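Side-chain contact in dihydroneopterin triphosphate diphosphatase (Escherichia coli O157:H7, PDB 5U7F), which probably hydrolyses dihydroneopterin triphosphate to the monophosphate and pyrophosphate for folate biosynthesis, and probably also nucleoside triphosphates, with a preference for dATP: residues 13-18 with 139-144. Numbering follows the deposited sequence.
Sequences LVVIYA and RQAIEQ
V15, the residue whose two methyls meet A141 and I142, is held through its backbone by hydrogen bonds to F103 and L105, and L13 is tied in the same way to S101 and F103. These bonds tie L13 and V15 to strand 97-107, and between 13-18 and 139-144 the contact is made by apolar side chains alone. A141 brings its single methyl down onto the strand, where CB lies 3.6 Å from CD2 of L13 and 3.8 Å from CG2 of V15. Those two strand methyls are themselves neighbours, CD2 of L13 being 4.1 Å from CG2 of V15, and the alanine methyl sits over the pair. V15 divides its branches between two helix residues: CG2 goes to A141, while CG1, anti to the backbone N (chi1 -177°), reaches CG1 of I142 at 4.1 Å. There the two side chains cross at about a right angle, touching loosely. This is one of the two helix-to-sheet layers of the Nudix alpha/beta/alpha sandwich. V14 and I16 turn to the other face of the strand, where they pack on helix 49-61, which belongs to the Nudix box. The short segments approach to 9.3 Å between axes, at an angle of 46°; V15 and I142 have the nearest CA atoms, 6.8 Å apart, while A141 supplies the shortest side-chain contact. I142 carries the packing on to V24 and M26 of strand 23-29. At the N-terminal end of segment 13-18, L13 also touches T40, a probable substrate-binding residue that coordinates cobalt here; the leucine side chain lies about 9 Å from a bound cobalt ion.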
ATOM      1  N   LEU A  13      -3.927  -1.444   2.533  1.00 12.52           N
ATOM      2  CA  LEU A  13      -2.645  -0.762   2.419  1.00 14.50           C
ATOM      3  C   LEU A  13      -1.617  -1.682   3.052  1.00 16.15           C
ATOM      4  O   LEU A  13      -1.851  -2.166   4.151  1.00 16.35           O
ATOM      5  CB  LEU A  13      -2.677   0.589   3.138  1.00 18.41           C
ATOM      6  CG  LEU A  13      -1.335   1.257   3.459  1.00 23.51           C
ATOM      7  CD1 LEU A  13      -0.873   1.925   2.226  1.00 19.23           C
ATOM      8  CD2 LEU A  13      -1.484   2.257   4.584  1.00 18.07           C
ATOM      9  N   VAL A  14      -0.519  -1.979   2.358  1.00 12.97           N
ATOM     10  CA  VAL A  14       0.551  -2.786   2.949  1.00 16.39           C
ATOM     11  C   VAL A  14       1.827  -1.967   2.990  1.00 17.13           C
ATOM     12  O   VAL A  14       2.420  -1.608   1.956  1.00 15.74           O
ATOM     13  CB  VAL A  14       0.799  -4.103   2.181  1.00 13.98           C
ATOM     14  CG1 VAL A  14       1.924  -4.893   2.868  1.00 17.87           C
ATOM     15  CG2 VAL A  14      -0.460  -4.928   2.094  1.00 16.59           C
ATOM     16  N   VAL A  15       2.235  -1.603   4.194  1.00 12.39           N
ATOM     17  CA  VAL A  15       3.478  -0.879   4.346  1.00 13.39           C
ATOM     18  C   VAL A  15       4.607  -1.883   4.368  1.00 16.67           C
ATOM     19  O   VAL A  15       4.747  -2.691   5.305  1.00 17.25           O
ATOM     20  CB  VAL A  15       3.479   0.010   5.612  1.00 15.77           C
ATOM     21  CG1 VAL A  15       4.745   0.780   5.692  1.00 19.42           C
ATOM     22  CG2 VAL A  15       2.313   0.994   5.571  1.00 19.40           C
ATOM     23  N   ILE A  16       5.387  -1.838   3.296  1.00 14.35           N
ATOM     24  CA  ILE A  16       6.579  -2.656   3.134  1.00 19.93           C
ATOM     25  C   ILE A  16       7.833  -1.906   3.574  1.00 18.45           C
ATOM     26  O   ILE A  16       8.087  -0.767   3.194  1.00 14.48           O
ATOM     27  CB  ILE A  16       6.735  -3.134   1.670  1.00 19.84           C
ATOM     28  CG1 ILE A  16       5.546  -4.007   1.294  1.00 20.39           C
ATOM     29  CG2 ILE A  16       8.049  -3.919   1.476  1.00 22.51           C
ATOM     30  CD1 ILE A  16       5.544  -4.563  -0.098  1.00 21.17           C
ATOM     31  N   TYR A  17       8.644  -2.567   4.397  1.00 18.47           N
ATOM     32  CA  TYR A  17       9.857  -1.943   4.890  1.00 16.26           C
ATOM     33  C   TYR A  17      10.901  -2.997   5.201  1.00 13.77           C
ATOM     34  O   TYR A  17      10.596  -4.161   5.356  1.00 20.94           O
ATOM     35  CB  TYR A  17       9.589  -1.086   6.116  1.00 14.55           C
ATOM     36  CG  TYR A  17       9.222  -1.866   7.373  1.00 17.32           C
ATOM     37  CD1 TYR A  17       7.954  -2.393   7.548  1.00 21.19           C
ATOM     38  CD2 TYR A  17      10.164  -2.075   8.377  1.00 22.17           C
ATOM     39  CE1 TYR A  17       7.620  -3.104   8.692  1.00 19.96           C
ATOM     40  CE2 TYR A  17       9.850  -2.772   9.511  1.00 25.13           C
ATOM     41  CZ  TYR A  17       8.581  -3.296   9.672  1.00 23.43           C
ATOM     42  OH  TYR A  17       8.251  -3.984  10.818  1.00 30.56           O
ATOM     43  N   ALA A  18      12.159  -2.567   5.198  1.00 22.07           N
ATOM     44  CA  ALA A  18      13.249  -3.470   5.493  1.00 19.16           C
ATOM     45  C   ALA A  18      13.538  -3.420   6.973  1.00 17.26           C
ATOM     46  O   ALA A  18      13.748  -2.344   7.525  1.00 19.52           O
ATOM     47  CB  ALA A  18      14.492  -3.097   4.709  1.00 23.07           C
ATOM     48  N   ARG A 139       0.857   8.019   5.011  1.00 15.23           N
ATOM     49  CA  ARG A 139       1.747   8.725   5.911  1.00 17.18           C
ATOM     50  C   ARG A 139       1.595   8.261   7.341  1.00 17.58           C
ATOM     51  O   ARG A 139       2.587   7.903   8.012  1.00 15.95           O
ATOM     52  CB  ARG A 139       1.493  10.204   5.833  1.00 12.85           C
ATOM     53  CG  ARG A 139       2.204  11.023   6.899  1.00 18.82           C
ATOM     54  CD  ARG A 139       2.189  12.489   6.525  1.00 23.01           C
ATOM     55  NE  ARG A 139       0.859  13.039   6.709  1.00 33.86           N
ATOM     56  CZ  ARG A 139       0.066  13.534   5.763  1.00 36.48           C
ATOM     57  NH1 ARG A 139       0.421  13.575   4.466  1.00 30.37           N
ATOM     58  NH2 ARG A 139      -1.111  14.008   6.157  1.00 30.88           N
ATOM     59  N   GLN A 140       0.352   8.254   7.810  1.00 16.59           N
ATOM     60  CA  GLN A 140       0.093   7.905   9.202  1.00 16.40           C
ATOM     61  C   GLN A 140       0.529   6.460   9.504  1.00 16.58           C
ATOM     62  O   GLN A 140       1.069   6.167  10.573  1.00 17.94           O
ATOM     63  CB  GLN A 140      -1.388   8.101   9.533  1.00 16.96           C
ATOM     64  CG  GLN A 140      -1.710   7.944  11.020  1.00 31.72           C
ATOM     65  CD  GLN A 140      -3.182   8.258  11.377  1.00 24.61           C
ATOM     66  OE1 GLN A 140      -3.769   7.607  12.241  1.00 46.57           O
ATOM     67  NE2 GLN A 140      -3.744   9.265  10.739  1.00 30.79           N
ATOM     68  N   ALA A 141       0.333   5.557   8.551  1.00 16.41           N
ATOM     69  CA  ALA A 141       0.694   4.167   8.755  1.00 14.76           C
ATOM     70  C   ALA A 141       2.216   4.029   8.865  1.00 15.23           C
ATOM     71  O   ALA A 141       2.699   3.310   9.721  1.00 15.74           O
ATOM     72  CB  ALA A 141       0.143   3.293   7.638  1.00 16.15           C
ATOM     73  N   ILE A 142       2.949   4.737   8.018  1.00 13.50           N
ATOM     74  CA  ILE A 142       4.419   4.712   8.081  1.00 13.17           C
ATOM     75  C   ILE A 142       4.853   5.231   9.464  1.00 16.98           C
ATOM     76  O   ILE A 142       5.697   4.627  10.146  1.00 15.80           O
ATOM     77  CB  ILE A 142       5.032   5.543   6.932  1.00 14.80           C
ATOM     78  CG1 ILE A 142       4.760   4.855   5.596  1.00 19.66           C
ATOM     79  CG2 ILE A 142       6.584   5.721   7.117  1.00 19.45           C
ATOM     80  CD1 ILE A 142       5.108   5.732   4.375  1.00 17.31           C
ATOM     81  N   GLU A 143       4.242   6.322   9.903  1.00 22.18           N
ATOM     82  CA  GLU A 143       4.628   6.957  11.166  1.00 19.50           C
ATOM     83  C   GLU A 143       4.370   6.045  12.347  1.00 25.00           C
ATOM     84  O   GLU A 143       5.219   5.907  13.249  1.00 26.51           O
ATOM     85  CB  GLU A 143       3.906   8.287  11.368  1.00 22.50           C
ATOM     86  CG  GLU A 143       4.342   9.375  10.364  1.00 28.27           C
ATOM     87  CD  GLU A 143       3.558  10.691  10.444  1.00 30.23           C
ATOM     88  OE1 GLU A 143       2.355  10.694  10.801  1.00 36.02           O
ATOM     89  OE2 GLU A 143       4.150  11.744  10.109  1.00 35.26           O
ATOM     90  N   GLN A 144       3.240   5.369  12.333  1.00 23.09           N
ATOM     91  CA  GLN A 144       2.846   4.610  13.501  1.00 21.15           C
ATOM     92  C   GLN A 144       3.417   3.198  13.548  1.00 25.77           C
ATOM     93  O   GLN A 144       3.527   2.628  14.636  1.00 21.67           O
ATOM     94  CB  GLN A 144       1.316   4.578  13.586  1.00 22.23           C
ATOM     95  CG  GLN A 144       0.746   5.951  13.862  1.00 29.75           C
ATOM     96  CD  GLN A 144      -0.774   5.929  14.010  1.00 45.00           C
ATOM     97  OE1 GLN A 144      -1.430   4.948  13.640  1.00 34.54           O
ATOM     98  NE2 GLN A 144      -1.338   7.011  14.556  1.00 49.24           N
TER